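Local coordinates for protein multiheme cytochrome cf (Carboxydothermus ferrireducens DSM 11255, PDB 6QVM) that probably reduces insoluble extracellular Fe(III), carrying electrons through its eleven c-type hemes while inserted in the bacterial S-layer, at residues S71-V82 and H361-K369; F238-V247 and T345-A353. All coordinates share one frame; numbering follows the deposited sequence.

Contact 1. Residues S71-V82 and H361-K369. With HEC (heme c), chain G.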
loop_
_atom_site.group_PDB
_atom_site.type_symbol
_atom_site.label_atom_id
_atom_site.label_comp_id
_atom_site.label_asym_id
_atom_site.label_seq_id
_atom_site.Cartn_x
_atom_site.Cartn_y
_atom_site.Cartn_z
ATOM N N SER A 71 -1.206 16.205 -17.793
ATOM C CA SER A 71 -1.739 15.507 -16.635
ATOM C C SER A 71 -3.257 15.519 -16.681
ATOM O O SER A 71 -3.865 16.444 -17.228
ATOM C CB SER A 71 -1.245 16.163 -15.341
ATOM O OG SER A 71 -2.006 15.746 -14.221
ATOM N N THR A 72 -3.859 14.486 -16.093
ATOM C CA THR A 72 -5.303 14.446 -15.919
ATOM C C THR A 72 -5.779 15.376 -14.814
ATOM O O THR A 72 -6.989 15.484 -14.597
ATOM C CB THR A 72 -5.782 13.019 -15.639
ATOM O OG1 THR A 72 -4.932 12.412 -14.659
ATOM C CG2 THR A 72 -5.770 12.192 -16.916
ATOM N N ALA A 73 -4.863 16.050 -14.118
ATOM C CA ALA A 73 -5.270 17.150 -13.253
ATOM C C ALA A 73 -5.731 18.343 -14.074
ATOM O O ALA A 73 -6.609 19.097 -13.641
ATOM C CB ALA A 73 -4.121 17.544 -12.327
ATOM N N GLN A 74 -5.149 18.527 -15.259
ATOM C CA GLN A 74 -5.615 19.560 -16.178
ATOM C C GLN A 74 -6.856 19.094 -16.928
ATOM O O GLN A 74 -7.836 19.835 -17.053
ATOM C CB GLN A 74 -4.511 19.931 -17.172
ATOM C CG GLN A 74 -3.176 20.310 -16.546
ATOM C CD GLN A 74 -2.060 20.332 -17.575
ATOM O OE1 GLN A 74 -1.563 19.286 -17.999
ATOM N NE2 GLN A 74 -1.682 21.525 -18.008
ATOM N N ILE A 75 -6.815 17.874 -17.454
ATOM C CA ILE A 75 -7.905 17.334 -18.260
ATOM C C ILE A 75 -8.438 16.063 -17.605
ATOM O O ILE A 75 -8.087 14.949 -18.022
ATOM C CB ILE A 75 -7.449 17.084 -19.707
ATOM C CG1 ILE A 75 -6.056 16.444 -19.740
ATOM C CG2 ILE A 75 -7.439 18.389 -20.476
ATOM C CD1 ILE A 75 -5.678 15.902 -21.102
ATOM N N PRO A 76 -9.284 16.175 -16.581
ATOM C CA PRO A 76 -9.817 14.973 -15.933
ATOM C C PRO A 76 -10.707 14.182 -16.881
ATOM O O PRO A 76 -11.226 14.698 -17.875
ATOM C CB PRO A 76 -10.618 15.525 -14.743
ATOM C CG PRO A 76 -10.178 16.969 -14.605
ATOM C CD PRO A 76 -9.845 17.404 -16.000
ATOM N N LEU A 77 -10.897 12.909 -16.548
ATOM C CA LEU A 77 -11.611 12.006 -17.436
ATOM C C LEU A 77 -13.112 12.247 -17.376
ATOM O O LEU A 77 -13.671 12.565 -16.323
ATOM C CB LEU A 77 -11.305 10.554 -17.075
ATOM C CG LEU A 77 -9.838 10.133 -17.130
ATOM C CD1 LEU A 77 -9.667 8.725 -16.582
ATOM C CD2 LEU A 77 -9.309 10.219 -18.551
ATOM N N THR A 78 -13.762 12.103 -18.528
ATOM C CA THR A 78 -15.210 12.013 -18.581
ATOM C C THR A 78 -15.652 10.617 -18.143
ATOM O O THR A 78 -14.832 9.743 -17.849
ATOM C CB THR A 78 -15.715 12.312 -19.994
ATOM O OG1 THR A 78 -15.220 11.321 -20.905
ATOM C CG2 THR A 78 -15.245 13.689 -20.450
ATOM N N GLU A 79 -16.970 10.400 -18.097
ATOM C CA GLU A 79 -17.475 9.060 -17.819
ATOM C C GLU A 79 -16.936 8.069 -18.841
ATOM O O GLU A 79 -16.529 6.953 -18.499
ATOM C CB GLU A 79 -19.001 9.049 -17.830
ATOM C CG GLU A 79 -19.596 7.661 -17.642
ATOM C CD GLU A 79 -21.118 7.669 -17.633
ATOM O OE1 GLU A 79 -21.734 8.547 -18.291
ATOM O OE2 GLU A 79 -21.698 6.793 -16.956
ATOM N N ARG A 80 -16.926 8.475 -20.112
ATOM C CA ARG A 80 -16.421 7.603 -21.169
ATOM C C ARG A 80 -14.945 7.287 -20.963
ATOM O O ARG A 80 -14.500 6.163 -21.230
ATOM C CB ARG A 80 -16.658 8.240 -22.540
ATOM C CG ARG A 80 -18.122 8.314 -22.926
ATOM C CD ARG A 80 -18.664 6.931 -23.259
ATOM N NE ARG A 80 -20.107 6.834 -23.066
ATOM C CZ ARG A 80 -20.787 5.698 -23.162
ATOM N NH1 ARG A 80 -20.148 4.575 -23.455
ATOM N NH2 ARG A 80 -22.096 5.680 -22.955
ATOM N N GLY A 81 -14.168 8.268 -20.500
ATOM C CA GLY A 81 -12.760 8.009 -20.224
ATOM C C GLY A 81 -12.567 7.046 -19.066
ATOM O O GLY A 81 -11.724 6.144 -19.119
ATOM N N VAL A 82 -13.353 7.229 -18.002
ATOM C CA VAL A 82 -13.335 6.305 -16.872
ATOM C C VAL A 82 -13.654 4.887 -17.335
ATOM O O VAL A 82 -12.895 3.944 -17.074
ATOM C CB VAL A 82 -14.319 6.771 -15.785
ATOM C CG1 VAL A 82 -14.535 5.670 -14.774
ATOM C CG2 VAL A 82 -13.815 8.035 -15.111
ATOM N N HIS A 361 -11.499 10.941 -6.822
ATOM C CA HIS A 361 -10.403 10.545 -7.701
ATOM C C HIS A 361 -10.832 9.428 -8.644
ATOM O O HIS A 361 -10.534 9.460 -9.844
ATOM C CB HIS A 361 -9.196 10.102 -6.877
ATOM C CG HIS A 361 -8.166 9.379 -7.679
ATOM N ND1 HIS A 361 -7.350 10.018 -8.588
ATOM C CD2 HIS A 361 -7.835 8.067 -7.732
ATOM C CE1 HIS A 361 -6.542 9.134 -9.148
ATOM N NE2 HIS A 361 -6.824 7.941 -8.654
ATOM N N ALA A 362 -11.550 8.431 -8.118
ATOM C CA ALA A 362 -11.951 7.285 -8.926
ATOM C C ALA A 362 -12.934 7.659 -10.029
ATOM O O ALA A 362 -13.058 6.914 -11.008
ATOM C CB ALA A 362 -12.564 6.205 -8.032
ATOM N N ALA A 363 -13.631 8.785 -9.892
ATOM C CA ALA A 363 -14.580 9.220 -10.906
ATOM C C ALA A 363 -13.963 10.151 -11.940
ATOM O O ALA A 363 -14.635 10.496 -12.919
ATOM C CB ALA A 363 -15.781 9.913 -10.249
ATOM N N THR A 364 -12.709 10.566 -11.749
ATOM C CA THR A 364 -12.069 11.519 -12.653
ATOM C C THR A 364 -10.658 11.138 -13.070
ATOM O O THR A 364 -10.181 11.671 -14.077
ATOM C CB THR A 364 -12.020 12.917 -12.021
ATOM O OG1 THR A 364 -11.163 12.881 -10.874
ATOM C CG2 THR A 364 -13.407 13.378 -11.605
ATOM N N GLY A 365 -9.969 10.252 -12.354
ATOM C CA GLY A 365 -8.558 10.025 -12.627
ATOM C C GLY A 365 -7.687 11.223 -12.323
ATOM O O GLY A 365 -6.597 11.356 -12.890
ATOM N N ASP A 366 -8.145 12.107 -11.437
ATOM C CA ASP A 366 -7.434 13.339 -11.132
ATOM C C ASP A 366 -6.446 13.070 -10.002
ATOM O O ASP A 366 -6.874 12.810 -8.868
ATOM C CB ASP A 366 -8.421 14.435 -10.743
ATOM C CG ASP A 366 -7.764 15.793 -10.542
ATOM O OD1 ASP A 366 -6.514 15.871 -10.498
ATOM O OD2 ASP A 366 -8.516 16.788 -10.426
ATOM N N PRO A 367 -5.135 13.128 -10.252
ATOM C CA PRO A 367 -4.170 12.805 -9.189
ATOM C C PRO A 367 -4.165 13.793 -8.035
ATOM O O PRO A 367 -3.626 13.468 -6.969
ATOM C CB PRO A 367 -2.824 12.804 -9.926
ATOM C CG PRO A 367 -3.039 13.662 -11.120
ATOM C CD PRO A 367 -4.475 13.474 -11.521
ATOM N N THR A 368 -4.720 14.993 -8.213
ATOM C CA THR A 368 -4.795 15.939 -7.109
ATOM C C THR A 368 -5.894 15.598 -6.121
ATOM O O THR A 368 -6.050 16.325 -5.135
ATOM C CB THR A 368 -5.014 17.362 -7.625
ATOM O OG1 THR A 368 -6.312 17.457 -8.225
ATOM C CG2 THR A 368 -3.940 17.742 -8.639
ATOM N N LYS A 369 -6.662 14.533 -6.359
ATOM C CA LYS A 369 -7.755 14.135 -5.481
ATOM C C LYS A 369 -7.460 12.840 -4.736
ATOM O O LYS A 369 -8.379 12.234 -4.171
ATOM C CB LYS A 369 -9.048 14.001 -6.287
ATOM C CG LYS A 369 -9.457 15.274 -7.025
ATOM C CD LYS A 369 -9.518 16.454 -6.066
ATOM C CE LYS A 369 -10.225 17.644 -6.690
ATOM N NZ LYS A 369 -9.578 18.068 -7.957
HETATM FE FE HEC G . -5.955 6.378 -9.390
HETATM C CHA HEC G . -3.237 8.354 -10.113
HETATM C CHB HEC G . -4.610 5.676 -6.302
HETATM C CHC HEC G . -8.803 4.659 -8.521
HETATM C CHD HEC G . -7.060 6.524 -12.636
HETATM N NA HEC G . -4.242 6.887 -8.402
HETATM C C1A HEC G . -3.262 7.742 -8.874
HETATM C C2A HEC G . -2.249 7.869 -7.844
HETATM C C3A HEC G . -2.626 7.129 -6.795
HETATM C C4A HEC G . -3.883 6.497 -7.128
HETATM C CMA HEC G . -1.850 6.972 -5.470
HETATM C CAA HEC G . -0.975 8.732 -7.949
HETATM C CBA HEC G . -1.347 10.146 -7.503
HETATM C CGA HEC G . -0.150 11.060 -7.593
HETATM O O1A HEC G . 0.559 11.047 -8.639
HETATM O O2A HEC G . 0.087 11.806 -6.605
HETATM N NB HEC G . -6.573 5.305 -7.738
HETATM C C1B HEC G . -5.920 5.293 -6.517
HETATM C C2B HEC G . -6.856 4.814 -5.513
HETATM C C3B HEC G . -8.016 4.517 -6.134
HETATM C C4B HEC G . -7.854 4.829 -7.543
HETATM C CMB HEC G . -6.511 4.626 -4.017
HETATM C CAB HEC G . -9.314 3.967 -5.497
HETATM C CBB HEC G . -9.967 5.043 -4.602
HETATM N NC HEC G . -7.597 5.695 -10.392
HETATM C C1C HEC G . -8.663 5.011 -9.843
HETATM C C2C HEC G . -9.699 4.856 -10.845
HETATM C C3C HEC G . -9.195 5.305 -12.014
HETATM C C4C HEC G . -7.880 5.873 -11.735
HETATM C CMC HEC G . -11.011 4.058 -10.637
HETATM C CAC HEC G . -9.886 5.276 -13.404
HETATM C CBC HEC G . -11.170 6.123 -13.387
HETATM N ND HEC G . -5.246 7.290 -11.102
HETATM C C1D HEC G . -5.908 7.232 -12.329
HETATM C C2D HEC G . -5.168 8.031 -13.275
HETATM C C3D HEC G . -3.982 8.612 -12.497
HETATM C C4D HEC G . -4.105 8.091 -11.154
HETATM C CMD HEC G . -5.526 8.266 -14.754
HETATM C CAD HEC G . -2.894 9.549 -13.058
HETATM C CBD HEC G . -1.868 8.708 -13.805
HETATM C CGD HEC G . -1.170 7.817 -12.814
HETATM O O1D HEC G . -0.386 8.351 -11.986
HETATM O O2D HEC G . -1.398 6.581 -12.847
HETATM O O HOH W 1 -7.510 19.187 -11.107
HETATM O O HOH W 2 -15.729 12.082 -14.939
#
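The Asp366 carboxylate lies against Ala73, its OD1 3.3 Å from Ala73 CA; with CG anti to the backbone N (chi1 -174°), the group extends to the backbone of the other segment. Thr368 N and OG1 meet OD1 from one face, the former closing an Asx turn, and Lys369 NZ forms a salt bridge with OD2, also out of plane. The second flat group, the His361 imidazole, stands end-on to the porphyrin of heme c, NE2 1.9 Å from FE; His233 supplies the other axial ligand. The other ring nitrogen, ND1, donates to Asp366 O (2.8 Å), which lies near the imidazole plane, whereas ND1 sits well above the carbonyl plane of Asp366. Lys369 N reaches that same oxygen from the other face of this plane, so two donors grip this oxygen; the ND1 bond, with the iron bond, helps to set the imidazole's rotation.

Two direct bonds join the segments. Thr72 OG1 donates to Gly365 O (2.6 Å), its chi1 of 46° setting the hydroxyl between backbone N and carbonyl carbon while OG1 also touches Pro367 CD at 3.3 Å. Leu77 N gives a nearly straight bond to Thr364 O (2.9 Å, 168°). Waters add two further links, one from Ala73 O to Asp366 OD2, the other from Leu77 O to Ala363 O. Val82 packs against the backbone of Ala363 and, beside the heme, its CG1 lies 3.7 Å from CBC.

This is the bis-histidine coordination common in multiheme cytochromes. The ND1 bond to a backbone carbonyl probably makes the ligand more electron-rich and would favour ferric iron, while Thr72 secures the Gly365 carbonyl in the turn that carries the acceptor.

Contact 2. Residues F238-V247 and T345-A353; sequences FSATWHPNMV and TEPGIGCEA. With HEC (heme c), chain J.
Ile349 lies against both His243 and the rim of the heme c that His243 ligates, and its side chain forms the apolar centre. CG2 approaches the imidazole obliquely, 3.9 Å from His243 CG. The other branch, CG1, anti to the carbonyl carbon (chi1 -64°), runs along the heme rim at 3.5 Å from CBC, and its CD1 meets Met246 CB at 4.0 Å. Met246 then bends at chi2, which carries SD to a heme propionate. On one flank the Phe238 ring turns its edge to the backbone, CZ 3.5 Å from Ile349 O, while Cys351 SG makes an oblique sulfur-aromatic contact with the ring; this sulfur forms a thioether link to another heme. On a second flank the Val247 and Pro347 side chains cross at about a right angle, Val247 CG1 3.8 Å from Pro347 CB.

A single backbone bond ties the segments, Ile349 N to His243 O (2.7 Å, 164°), the donor lying above the carbonyl plane. Farther out, Asn245 ND2 donates to both Ser239 O and Thr241 O, closing the turn around His243. His387 completes the iron site.

Phe238 rests on helix 226-233. Val247 begins the edge strand 247-248 and packs on strand 270-275, whereas strand 346-347 pairs with strand 319-320, whose Thr320 OG1 bonds Gly348 O and Gly350 N just before helix 352-355.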
loop_
_atom_site.group_PDB
_atom_site.type_symbol
_atom_site.label_atom_id
_atom_site.label_comp_id
_atom_site.label_asym_id
_atom_site.label_seq_id
_atom_site.Cartn_x
_atom_site.Cartn_y
_atom_site.Cartn_z
ATOM N N PHE A 238 -2.609 -7.148 -4.395
ATOM C CA PHE A 238 -2.916 -6.523 -3.111
ATOM C C PHE A 238 -4.013 -7.288 -2.378
ATOM O O PHE A 238 -4.014 -7.365 -1.142
ATOM C CB PHE A 238 -3.329 -5.068 -3.306
ATOM C CG PHE A 238 -3.871 -4.430 -2.072
ATOM C CD1 PHE A 238 -3.016 -3.919 -1.114
ATOM C CD2 PHE A 238 -5.235 -4.336 -1.869
ATOM C CE1 PHE A 238 -3.514 -3.322 0.029
ATOM C CE2 PHE A 238 -5.743 -3.739 -0.732
ATOM C CZ PHE A 238 -4.881 -3.232 0.224
ATOM N N SER A 239 -4.950 -7.871 -3.126
ATOM C CA SER A 239 -6.067 -8.579 -2.515
ATOM C C SER A 239 -5.633 -9.808 -1.725
ATOM O O SER A 239 -6.459 -10.393 -1.014
ATOM C CB SER A 239 -7.083 -8.986 -3.589
ATOM O OG SER A 239 -7.655 -7.835 -4.187
ATOM N N ALA A 240 -4.368 -10.213 -1.835
ATOM C CA ALA A 240 -3.855 -11.360 -1.104
ATOM C C ALA A 240 -3.029 -10.973 0.115
ATOM O O ALA A 240 -2.708 -11.850 0.925
ATOM C CB ALA A 240 -3.012 -12.252 -2.026
ATOM N N THR A 241 -2.665 -9.699 0.261
ATOM C CA THR A 241 -2.041 -9.258 1.496
ATOM C C THR A 241 -3.066 -9.280 2.629
ATOM O O THR A 241 -4.279 -9.323 2.405
ATOM C CB THR A 241 -1.435 -7.861 1.342
ATOM O OG1 THR A 241 -2.473 -6.901 1.111
ATOM C CG2 THR A 241 -0.453 -7.826 0.171
ATOM N N TRP A 242 -2.563 -9.264 3.864
ATOM C CA TRP A 242 -3.445 -9.449 5.011
ATOM C C TRP A 242 -4.269 -8.203 5.312
ATOM O O TRP A 242 -5.367 -8.313 5.869
ATOM C CB TRP A 242 -2.628 -9.879 6.229
ATOM C CG TRP A 242 -2.241 -11.321 6.138
ATOM C CD1 TRP A 242 -1.014 -11.830 5.810
ATOM C CD2 TRP A 242 -3.102 -12.448 6.344
ATOM N NE1 TRP A 242 -1.060 -13.205 5.813
ATOM C CE2 TRP A 242 -2.331 -13.608 6.132
ATOM C CE3 TRP A 242 -4.451 -12.589 6.698
ATOM C CZ2 TRP A 242 -2.862 -14.888 6.259
ATOM C CZ3 TRP A 242 -4.979 -13.861 6.817
ATOM C CH2 TRP A 242 -4.186 -14.995 6.597
ATOM N N HIS A 243 -3.768 -7.022 4.939
ATOM C CA HIS A 243 -4.435 -5.749 5.201
ATOM C C HIS A 243 -5.902 -5.779 4.770
ATOM O O HIS A 243 -6.783 -5.579 5.618
ATOM C CB HIS A 243 -3.696 -4.593 4.511
ATOM C CG HIS A 243 -2.597 -3.998 5.329
ATOM N ND1 HIS A 243 -1.413 -3.561 4.775
ATOM C CD2 HIS A 243 -2.498 -3.767 6.659
ATOM C CE1 HIS A 243 -0.634 -3.081 5.728
ATOM N NE2 HIS A 243 -1.269 -3.194 6.881
ATOM N N PRO A 244 -6.228 -6.047 3.498
ATOM C CA PRO A 244 -7.644 -6.018 3.103
ATOM C C PRO A 244 -8.454 -7.200 3.608
ATOM O O PRO A 244 -9.682 -7.187 3.459
ATOM C CB PRO A 244 -7.578 -6.010 1.574
ATOM C CG PRO A 244 -6.349 -6.776 1.274
ATOM C CD PRO A 244 -5.366 -6.405 2.353
ATOM N N ASN A 245 -7.819 -8.206 4.212
ATOM C CA ASN A 245 -8.505 -9.406 4.673
ATOM C C ASN A 245 -8.689 -9.457 6.186
ATOM O O ASN A 245 -9.063 -10.507 6.719
ATOM C CB ASN A 245 -7.748 -10.653 4.201
ATOM C CG ASN A 245 -7.812 -10.842 2.694
ATOM O OD1 ASN A 245 -8.876 -11.110 2.136
ATOM N ND2 ASN A 245 -6.671 -10.707 2.030
ATOM N N MET A 246 -8.442 -8.352 6.891
ATOM C CA MET A 246 -8.468 -8.380 8.352
ATOM C C MET A 246 -9.846 -8.738 8.902
ATOM O O MET A 246 -9.945 -9.389 9.951
ATOM C CB MET A 246 -8.011 -7.027 8.904
ATOM C CG MET A 246 -8.052 -6.901 10.420
ATOM S SD MET A 246 -6.824 -7.924 11.257
ATOM C CE MET A 246 -6.915 -7.281 12.926
ATOM N N VAL A 247 -10.913 -8.346 8.210
ATOM C CA VAL A 247 -12.274 -8.486 8.720
ATOM C C VAL A 247 -13.112 -9.218 7.682
ATOM O O VAL A 247 -13.258 -8.745 6.547
ATOM C CB VAL A 247 -12.896 -7.121 9.062
ATOM C CG1 VAL A 247 -14.320 -7.286 9.544
ATOM C CG2 VAL A 247 -12.045 -6.397 10.101
ATOM N N THR A 345 -17.352 1.597 5.502
ATOM C CA THR A 345 -17.913 1.023 4.288
ATOM C C THR A 345 -17.078 -0.096 3.686
ATOM O O THR A 345 -17.535 -0.726 2.727
ATOM C CB THR A 345 -18.113 2.115 3.225
ATOM O OG1 THR A 345 -16.867 2.784 2.984
ATOM C CG2 THR A 345 -19.154 3.127 3.684
ATOM N N GLU A 346 -15.874 -0.351 4.195
ATOM C CA GLU A 346 -15.034 -1.437 3.705
ATOM C C GLU A 346 -14.440 -2.167 4.902
ATOM O O GLU A 346 -13.684 -1.557 5.682
ATOM C CB GLU A 346 -13.935 -0.921 2.780
ATOM C CG GLU A 346 -13.115 -2.032 2.130
ATOM C CD GLU A 346 -12.035 -1.498 1.204
ATOM O OE1 GLU A 346 -11.115 -2.275 0.862
ATOM O OE2 GLU A 346 -12.105 -0.302 0.830
ATOM N N PRO A 347 -14.746 -3.445 5.092
ATOM C CA PRO A 347 -14.044 -4.214 6.124
ATOM C C PRO A 347 -12.611 -4.468 5.692
ATOM O O PRO A 347 -12.344 -4.759 4.525
ATOM C CB PRO A 347 -14.851 -5.514 6.213
ATOM C CG PRO A 347 -15.470 -5.649 4.865
ATOM C CD PRO A 347 -15.777 -4.247 4.406
ATOM N N GLY A 348 -11.683 -4.345 6.638
ATOM C CA GLY A 348 -10.280 -4.510 6.320
ATOM C C GLY A 348 -9.615 -3.205 5.952
ATOM O O GLY A 348 -10.237 -2.140 5.863
ATOM N N ILE A 349 -8.304 -3.292 5.742
ATOM C CA ILE A 349 -7.486 -2.130 5.406
ATOM C C ILE A 349 -7.373 -2.087 3.887
ATOM O O ILE A 349 -6.595 -2.829 3.288
ATOM C CB ILE A 349 -6.110 -2.186 6.080
ATOM C CG1 ILE A 349 -6.250 -2.127 7.601
ATOM C CG2 ILE A 349 -5.214 -1.068 5.580
ATOM C CD1 ILE A 349 -6.426 -3.466 8.263
ATOM N N GLY A 350 -8.179 -1.228 3.261
ATOM C CA GLY A 350 -8.175 -1.087 1.822
ATOM C C GLY A 350 -7.200 -0.026 1.344
ATOM O O GLY A 350 -6.475 0.594 2.123
ATOM N N CYS A 351 -7.207 0.185 0.025
ATOM C CA CYS A 351 -6.325 1.179 -0.579
ATOM C C CYS A 351 -6.472 2.531 0.092
ATOM O O CYS A 351 -5.479 3.212 0.372
ATOM C CB CYS A 351 -6.616 1.316 -2.073
ATOM S SG CYS A 351 -6.926 -0.227 -2.938
ATOM N N GLU A 352 -7.709 2.931 0.366
ATOM C CA GLU A 352 -7.977 4.271 0.863
ATOM C C GLU A 352 -7.631 4.446 2.330
ATOM O O GLU A 352 -7.709 5.572 2.835
ATOM C CB GLU A 352 -9.442 4.609 0.609
ATOM C CG GLU A 352 -9.776 4.686 -0.881
ATOM C CD GLU A 352 -11.268 4.592 -1.165
ATOM O OE1 GLU A 352 -11.869 5.622 -1.561
ATOM O OE2 GLU A 352 -11.833 3.490 -0.975
ATOM N N ALA A 353 -7.246 3.372 3.024
ATOM C CA ALA A 353 -6.762 3.542 4.388
ATOM C C ALA A 353 -5.427 4.275 4.403
ATOM O O ALA A 353 -5.096 4.946 5.382
ATOM C CB ALA A 353 -6.638 2.189 5.084
HETATM FE FE HEC J . -0.366 -2.583 8.486
HETATM C CHA HEC J . -0.595 -5.932 9.042
HETATM C CHB HEC J . 2.873 -3.001 7.365
HETATM C CHC HEC J . -0.312 0.682 7.400
HETATM C CHD HEC J . -3.359 -2.000 10.113
HETATM N NA HEC J . 0.901 -4.161 8.234
HETATM C C1A HEC J . 0.616 -5.466 8.580
HETATM C C2A HEC J . 1.809 -6.261 8.375
HETATM C C3A HEC J . 2.769 -5.451 7.916
HETATM C C4A HEC J . 2.217 -4.117 7.826
HETATM C CMA HEC J . 4.211 -5.869 7.567
HETATM C CAA HEC J . 1.937 -7.774 8.650
HETATM C CBA HEC J . 1.656 -8.542 7.363
HETATM C CGA HEC J . 1.925 -10.004 7.608
HETATM O O1A HEC J . 1.596 -10.512 8.716
HETATM O O2A HEC J . 2.467 -10.662 6.683
HETATM N NB HEC J . 1.024 -1.382 7.565
HETATM C C1B HEC J . 2.281 -1.775 7.140
HETATM C C2B HEC J . 2.878 -0.672 6.422
HETATM C C3B HEC J . 2.004 0.356 6.436
HETATM C C4B HEC J . 0.816 -0.078 7.155
HETATM C CMB HEC J . 4.300 -0.723 5.816
HETATM C CAB HEC J . 2.197 1.758 5.805
HETATM C CBB HEC J . 2.459 1.698 4.278
HETATM N NC HEC J . -1.578 -0.953 8.770
HETATM C C1C HEC J . -1.409 0.278 8.150
HETATM C C2C HEC J . -2.573 1.101 8.445
HETATM C C3C HEC J . -3.455 0.344 9.143
HETATM C C4C HEC J . -2.818 -0.949 9.392
HETATM C CMC HEC J . -2.807 2.528 7.889
HETATM C CAC HEC J . -4.848 0.758 9.708
HETATM C CBC HEC J . -5.850 1.233 8.626
HETATM N ND HEC J . -1.757 -3.775 9.431
HETATM C C1D HEC J . -2.929 -3.314 10.036
HETATM C C2D HEC J . -3.627 -4.447 10.596
HETATM C C3D HEC J . -2.762 -5.666 10.259
HETATM C C4D HEC J . -1.625 -5.158 9.534
HETATM C CMD HEC J . -4.959 -4.444 11.368
HETATM C CAD HEC J . -3.055 -7.137 10.595
HETATM C CBD HEC J . -3.690 -7.719 9.327
HETATM C CGD HEC J . -4.198 -9.122 9.536
HETATM O O1D HEC J . -3.686 -9.804 10.462
HETATM O O2D HEC J . -5.105 -9.555 8.772
#

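Overall arrangement
Contact 2 is nested within the loop that contact 1 closes: the chain runs through 71-82, 238-247, 345-353 and then 361-369. Their centres lie 24 Å apart and their nearest atoms about 7 Å, without touching, and the short consecutive helices 352-355 and 359-362 lead from one to the other. The hemes link them further, since His233, at the end of helix 226-233 just ahead of contact 2, is the second ligand of the contact 1 heme. Each contact thus joins distant parts of the chain beside an axial histidine, and together they probably help to hold hemes of the same chain in fixed relation.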